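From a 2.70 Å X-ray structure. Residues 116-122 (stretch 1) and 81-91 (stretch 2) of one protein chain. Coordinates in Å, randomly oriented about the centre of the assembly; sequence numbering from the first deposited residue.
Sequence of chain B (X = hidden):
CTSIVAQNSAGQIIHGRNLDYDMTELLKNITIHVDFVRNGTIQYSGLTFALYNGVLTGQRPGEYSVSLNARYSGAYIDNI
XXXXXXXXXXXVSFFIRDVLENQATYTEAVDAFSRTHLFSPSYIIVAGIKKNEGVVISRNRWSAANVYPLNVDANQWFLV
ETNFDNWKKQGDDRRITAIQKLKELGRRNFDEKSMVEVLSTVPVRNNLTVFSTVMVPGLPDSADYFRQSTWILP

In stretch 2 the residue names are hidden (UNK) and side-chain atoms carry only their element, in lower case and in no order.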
ATOM      1  N   THR B 116      10.349  17.340   2.182  1.00 66.39           N
ATOM      2  CA  THR B 116      11.355  17.324   1.124  1.00 60.88           C
ATOM      3  C   THR B 116      12.517  16.458   1.586  1.00 57.85           C
ATOM      4  O   THR B 116      13.375  16.901   2.351  1.00 63.17           O
ATOM      5  CB  THR B 116      11.831  18.735   0.794  1.00 63.06           C
ATOM      6  OG1 THR B 116      10.728  19.524   0.338  1.00 64.75           O
ATOM      7  CG2 THR B 116      12.896  18.692  -0.296  1.00 64.13           C
ATOM      8  N   HIS B 117      12.536  15.212   1.128  1.00 49.72           N
ATOM      9  CA  HIS B 117      13.645  14.309   1.391  1.00 47.51           C
ATOM     10  C   HIS B 117      13.573  13.184   0.374  1.00 42.60           C
ATOM     11  O   HIS B 117      12.562  13.009  -0.306  1.00 40.22           O
ATOM     12  CB  HIS B 117      13.610  13.773   2.829  1.00 47.82           C
ATOM     13  CG  HIS B 117      12.274  13.243   3.249  1.00 46.35           C
ATOM     14  ND1 HIS B 117      11.519  12.406   2.457  1.00 44.99           N
ATOM     15  CD2 HIS B 117      11.555  13.442   4.377  1.00 48.60           C
ATOM     16  CE1 HIS B 117      10.395  12.106   3.083  1.00 44.77           C
ATOM     17  NE2 HIS B 117      10.392  12.723   4.250  1.00 47.71           N
ATOM     18  N   LEU B 118      14.666  12.434   0.265  1.00 38.54           N
ATOM     19  CA  LEU B 118      14.700  11.313  -0.666  1.00 35.56           C
ATOM     20  C   LEU B 118      13.543  10.364  -0.384  1.00 37.58           C
ATOM     21  O   LEU B 118      13.384   9.869   0.736  1.00 33.07           O
ATOM     22  CB  LEU B 118      16.036  10.572  -0.571  1.00 35.39           C
ATOM     23  CG  LEU B 118      17.222  11.172  -1.331  1.00 39.62           C
ATOM     24  CD1 LEU B 118      18.467  10.354  -1.059  1.00 42.63           C
ATOM     25  CD2 LEU B 118      16.965  11.254  -2.833  1.00 40.79           C
ATOM     26  N   PHE B 119      12.730  10.119  -1.406  1.00 46.44           N
ATOM     27  CA  PHE B 119      11.630   9.178  -1.286  1.00 44.13           C
ATOM     28  C   PHE B 119      11.357   8.581  -2.655  1.00 43.63           C
ATOM     29  O   PHE B 119      11.416   9.281  -3.670  1.00 44.59           O
ATOM     30  CB  PHE B 119      10.373   9.845  -0.731  1.00 42.38           C
ATOM     31  CG  PHE B 119       9.387   8.878  -0.164  1.00 41.18           C
ATOM     32  CD1 PHE B 119       9.517   8.428   1.141  1.00 42.82           C
ATOM     33  CD2 PHE B 119       8.336   8.407  -0.935  1.00 41.83           C
ATOM     34  CE1 PHE B 119       8.610   7.527   1.668  1.00 44.58           C
ATOM     35  CE2 PHE B 119       7.421   7.501  -0.418  1.00 39.91           C
ATOM     36  CZ  PHE B 119       7.555   7.059   0.882  1.00 42.69           C
ATOM     37  N   SER B 120      11.080   7.286  -2.676  1.00 40.91           N
ATOM     38  CA  SER B 120      10.873   6.596  -3.934  1.00 36.51           C
ATOM     39  C   SER B 120       9.687   7.221  -4.666  1.00 37.56           C
ATOM     40  O   SER B 120       8.656   7.505  -4.034  1.00 35.51           O
ATOM     41  CB  SER B 120      10.626   5.111  -3.683  1.00 36.39           C
ATOM     42  OG  SER B 120      10.633   4.374  -4.893  1.00 42.07           O
ATOM     43  N   PRO B 121       9.792   7.480  -5.971  1.00 35.91           N
ATOM     44  CA  PRO B 121       8.657   8.075  -6.687  1.00 33.39           C
ATOM     45  C   PRO B 121       7.414   7.213  -6.539  1.00 30.44           C
ATOM     46  O   PRO B 121       7.461   5.988  -6.666  1.00 27.85           O
ATOM     47  CB  PRO B 121       9.147   8.139  -8.137  1.00 32.91           C
ATOM     48  CG  PRO B 121      10.622   8.172  -8.034  1.00 34.78           C
ATOM     49  CD  PRO B 121      10.960   7.317  -6.849  1.00 35.82           C
ATOM     50  N   SER B 122       6.296   7.863  -6.249  1.00 32.68           N
ATOM     51  CA  SER B 122       5.071   7.148  -5.930  1.00 34.60           C
ATOM     52  C   SER B 122       3.948   8.170  -5.816  1.00 31.85           C
ATOM     53  O   SER B 122       4.174   9.382  -5.862  1.00 27.82           O
ATOM     54  CB  SER B 122       5.223   6.344  -4.636  1.00 34.51           C
ATOM     55  OG  SER B 122       5.664   7.182  -3.585  1.00 35.13           O
ATOM     56  N   UNK B  81      19.569   2.597 -10.828  1.00 38.31           N
ATOM     57  CA  UNK B  81      20.442   2.768  -9.672  1.00 32.19           C
ATOM     58  C   UNK B  81      19.860   3.781  -8.702  1.00 31.50           C
ATOM     59  O   UNK B  81      19.887   3.569  -7.481  1.00 30.10           O
ATOM     60  c   UNK B  81      21.829   3.220 -10.113  1.00 32.43           C
ATOM     61  c   UNK B  81      22.694   2.173 -10.805  1.00 32.68           C
ATOM     62  c   UNK B  81      24.074   2.753 -10.991  1.00 38.87           C
ATOM     63  c   UNK B  81      22.757   0.864 -10.045  1.00 31.38           C
ATOM     64  N   UNK B  82      19.349   4.898  -9.224  1.00 36.72           N
ATOM     65  CA  UNK B  82      18.737   5.903  -8.368  1.00 40.90           C
ATOM     66  C   UNK B  82      17.437   5.395  -7.749  1.00 41.07           C
ATOM     67  O   UNK B  82      17.104   5.777  -6.621  1.00 41.17           O
ATOM     68  s   UNK B  82      19.392   8.812  -7.144  1.00 56.65           S
ATOM     69  c   UNK B  82      18.130   8.403  -8.362  1.00 48.70           C
ATOM     70  c   UNK B  82      18.620  10.201  -6.303  1.00 55.25           C
ATOM     71  c   UNK B  82      18.483   7.185  -9.179  1.00 43.57           C
ATOM     72  N   UNK B  83      16.691   4.540  -8.456  1.00 41.74           N
ATOM     73  CA  UNK B  83      15.492   3.939  -7.877  1.00 42.43           C
ATOM     74  C   UNK B  83      15.852   3.049  -6.695  1.00 40.26           C
ATOM     75  O   UNK B  83      15.268   3.161  -5.612  1.00 40.09           O
ATOM     76  o   UNK B  83      12.252   4.367  -8.771  1.00 59.10           O
ATOM     77  c   UNK B  83      14.733   3.130  -8.938  1.00 46.53           C
ATOM     78  c   UNK B  83      14.195   3.949 -10.120  1.00 53.17           C
ATOM     79  o   UNK B  83      12.280   5.210 -10.798  1.00 53.93           O
ATOM     80  c   UNK B  83      12.812   4.550  -9.875  1.00 55.76           C
ATOM     81  N   UNK B  84      16.813   2.144  -6.892  1.00 40.66           N
ATOM     82  CA  UNK B  84      17.256   1.283  -5.799  1.00 40.27           C
ATOM     83  C   UNK B  84      17.851   2.097  -4.660  1.00 38.21           C
ATOM     84  O   UNK B  84      17.693   1.741  -3.487  1.00 41.11           O
ATOM     85  c   UNK B  84      16.037  -2.001  -8.368  1.00 44.40           C
ATOM     86  c   UNK B  84      17.582  -3.363  -7.140  1.00 43.04           C
ATOM     87  c   UNK B  84      18.142  -2.223  -6.587  1.00 43.50           C
ATOM     88  c   UNK B  84      16.606  -0.862  -7.811  1.00 44.45           C
ATOM     89  c   UNK B  84      18.275   0.271  -6.315  1.00 41.64           C
ATOM     90  c   UNK B  84      16.526  -3.253  -8.032  1.00 43.86           C
ATOM     91  c   UNK B  84      17.661  -0.961  -6.917  1.00 42.92           C
ATOM     92  N   UNK B  85      18.544   3.191  -4.982  1.00 36.53           N
ATOM     93  CA  UNK B  85      19.191   3.994  -3.950  1.00 36.09           C
ATOM     94  C   UNK B  85      18.167   4.593  -2.991  1.00 34.54           C
ATOM     95  O   UNK B  85      18.321   4.507  -1.768  1.00 36.24           O
ATOM     96  c   UNK B  85      20.147   7.378  -3.526  1.00 38.73           C
ATOM     97  c   UNK B  85      21.693   5.714  -2.804  1.00 38.49           C
ATOM     98  c   UNK B  85      22.254   6.612  -1.912  1.00 40.83           C
ATOM     99  c   UNK B  85      20.701   8.284  -2.638  1.00 41.15           C
ATOM    100  c   UNK B  85      20.631   6.078  -3.621  1.00 37.25           C
ATOM    101  c   UNK B  85      20.029   5.093  -4.599  1.00 36.72           C
ATOM    102  c   UNK B  85      21.755   7.896  -1.833  1.00 43.96           C
ATOM    103  o   UNK B  85      22.311   8.793  -0.947  1.00 48.60           O
ATOM    104  N   UNK B  86      17.111   5.208  -3.528  1.00 30.11           N
ATOM    105  CA  UNK B  86      16.120   5.838  -2.665  1.00 31.79           C
ATOM    106  C   UNK B  86      15.291   4.801  -1.916  1.00 31.44           C
ATOM    107  O   UNK B  86      14.882   5.043  -0.776  1.00 32.12           O
ATOM    108  c   UNK B  86      15.205   6.744  -3.486  1.00 35.93           C
ATOM    109  o   UNK B  86      14.447   5.947  -4.402  1.00 44.80           O
ATOM    110  c   UNK B  86      16.020   7.754  -4.274  1.00 33.79           C
ATOM    111  N   UNK B  87      15.043   3.639  -2.524  1.00 31.81           N
ATOM    112  CA  UNK B  87      14.300   2.593  -1.830  1.00 34.01           C
ATOM    113  C   UNK B  87      15.062   2.090  -0.611  1.00 34.55           C
ATOM    114  O   UNK B  87      14.456   1.771   0.420  1.00 34.70           O
ATOM    115  c   UNK B  87      14.002   1.439  -2.785  1.00 35.19           C
ATOM    116  c   UNK B  87      12.517   0.467  -4.552  1.00 39.21           C
ATOM    117  n   UNK B  87      11.211   1.630  -6.324  1.00 48.31           N
ATOM    118  c   UNK B  87      11.186   0.592  -5.265  1.00 42.97           C
ATOM    119  c   UNK B  87      12.839   1.703  -3.735  1.00 36.69           C
ATOM    120  N   UNK B  88      16.392   2.010  -0.706  1.00 35.83           N
ATOM    121  CA  UNK B  88      17.206   1.615   0.440  1.00 33.44           C
ATOM    122  C   UNK B  88      17.370   2.764   1.425  1.00 34.19           C
ATOM    123  O   UNK B  88      17.435   2.547   2.638  1.00 31.17           O
ATOM    124  c   UNK B  88      18.445  -2.076  -2.055  1.00 29.31           C
ATOM    125  c   UNK B  88      18.956  -2.630   0.230  1.00 29.80           C
ATOM    126  c   UNK B  88      18.581   1.130  -0.029  1.00 31.93           C
ATOM    127  c   UNK B  88      18.626  -0.324  -0.396  1.00 28.35           C
ATOM    128  c   UNK B  88      18.401  -0.732  -1.706  1.00 29.09           C
ATOM    129  c   UNK B  88      18.909  -1.282   0.564  1.00 28.09           C
ATOM    130  c   UNK B  88      18.725  -3.028  -1.086  1.00 30.17           C
ATOM    131  N   UNK B  89      17.454   3.992   0.916  1.00 43.84           N
ATOM    132  CA  UNK B  89      17.714   5.138   1.777  1.00 47.69           C
ATOM    133  C   UNK B  89      16.535   5.416   2.703  1.00 48.96           C
ATOM    134  O   UNK B  89      16.736   5.851   3.843  1.00 53.06           O
ATOM    135  c   UNK B  89      20.206   7.130   1.850  1.00 58.65           C
ATOM    136  c   UNK B  89      18.011   6.363   0.912  1.00 51.48           C
ATOM    137  c   UNK B  89      20.969   8.289   2.477  1.00 61.53           C
ATOM    138  n   UNK B  89      22.396   7.940   2.719  1.00 64.01           N
ATOM    139  c   UNK B  89      18.751   7.489   1.604  1.00 57.63           C
ATOM    140  N   UNK B  90      15.312   5.162   2.241  1.00 49.52           N
ATOM    141  CA  UNK B  90      14.111   5.391   3.047  1.00 43.69           C
ATOM    142  C   UNK B  90      13.080   4.329   2.694  1.00 37.07           C
ATOM    143  O   UNK B  90      12.205   4.549   1.846  1.00 36.43           O
ATOM    144  n   UNK B  90      13.038   9.316   4.740  1.00 56.05           N
ATOM    145  c   UNK B  90      14.127  10.028   4.454  1.00 56.48           C
ATOM    146  c   UNK B  90      12.398   7.160   3.728  1.00 48.01           C
ATOM    147  c   UNK B  90      13.548   6.791   2.816  1.00 43.00           C
ATOM    148  c   UNK B  90      12.177   8.664   3.750  1.00 51.57           C
ATOM    149  n   UNK B  90      14.520  10.208   3.200  1.00 53.02           N
ATOM    150  n   UNK B  90      14.833  10.569   5.437  1.00 61.05           N
ATOM    151  N   UNK B  91      13.153   3.156   3.324  1.00 34.53           N
ATOM    152  CA  UNK B  91      12.196   2.083   3.016  1.00 35.90           C
ATOM    153  C   UNK B  91      10.749   2.561   3.074  1.00 35.88           C
ATOM    154  O   UNK B  91      10.295   3.126   4.072  1.00 35.90           O
ATOM    155  c   UNK B  91      12.499   1.032   4.087  1.00 36.61           C
ATOM    156  c   UNK B  91      14.148   2.728   4.318  1.00 35.18           C
ATOM    157  c   UNK B  91      13.930   1.244   4.406  1.00 35.41           C
TER
HETATM  158  O   HOH W   1      12.589   4.445  -6.366  1.00 89.04           O
HETATM  159  O   HOH W   2      12.251   5.759  -0.461  1.00 29.32           O
HETATM  160  O   HOH W   3      16.659  12.295   2.850  1.00 39.86           O

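Position 81 carries four carbons forked at the second and lies out of reach of stretch 1; this is Leu 81. Position 82 has two carbons, a sulfur and a last carbon, unbranched, the end carbon 4.0 Å from Leu 118 CD2: Met 82. CA-to-CB points sideways.

At position 83 three carbons end in two oxygens, one of them 3.8 Å from Pro 121 CD. Two carbons before the carboxylate carbon, one more than Asp has, make this Glu 83. Position 84, one carbon then a six-carbon ring without oxygen, points away and touches nothing on stretch 1: Phe 84. Position 85 has the same ring bearing an oxygen, and a ring carbon lies 3.4 Å from Leu 118 CD1: Tyr 85.

Position 86 is small, one carbon carrying an oxygen and a carbon, and points toward stretch 1. Its carbon branch lies 3.9 Å from Leu 118 CD2 and its oxygen 3.7 Å from Ser 120 CA: Thr 86, whose CA is 5.5 Å from Ser 120 CA.

Position 87 runs four carbons to a nitrogen that ends 3.1 Å from Ser 120 OG, which makes it Lys 87. One turn back, Glu 83 OE1 lies 3.8 Å from Lys 87 NZ, a long salt bridge. Position 88, a carbon and a plain six-carbon ring, is out of reach: Phe 88. Position 89 is again four carbons and a nitrogen; it starts toward stretch 1, its second side-chain carbon 3.9 Å from Leu 118 CD1, but its end leads away: Lys 89.

Position 90 has three carbons, a nitrogen, then a carbon with two more nitrogens, one of which donates to Leu 118 O at 2.7 Å: Arg 90, the first residue to leave helical phi/psi. Its guanidinium lies flat on the His 117 ring, centres 4.1 Å apart. Position 91 closes three carbons onto its own backbone nitrogen, Pro 91, pointing away.

The contact sets a helix against an irregular segment. Leu 118 supplies the apolar part, its methyls reaching Met 82, Tyr 85, Thr 86 and Lys 89. Arg 90 anchors one end, using its face for the ring and its edge for the carbonyl. Water fills the polar gaps: one accepts from Ser 120 N and donates to the O atoms of Thr 86 and Arg 90, and another joins Ser 120 OG to Glu 83 and Lys 87. The rule is close packing at a small residue, with long side chains reaching in around it.

Stretch 2 (81-91) LMEFYTKFKRP
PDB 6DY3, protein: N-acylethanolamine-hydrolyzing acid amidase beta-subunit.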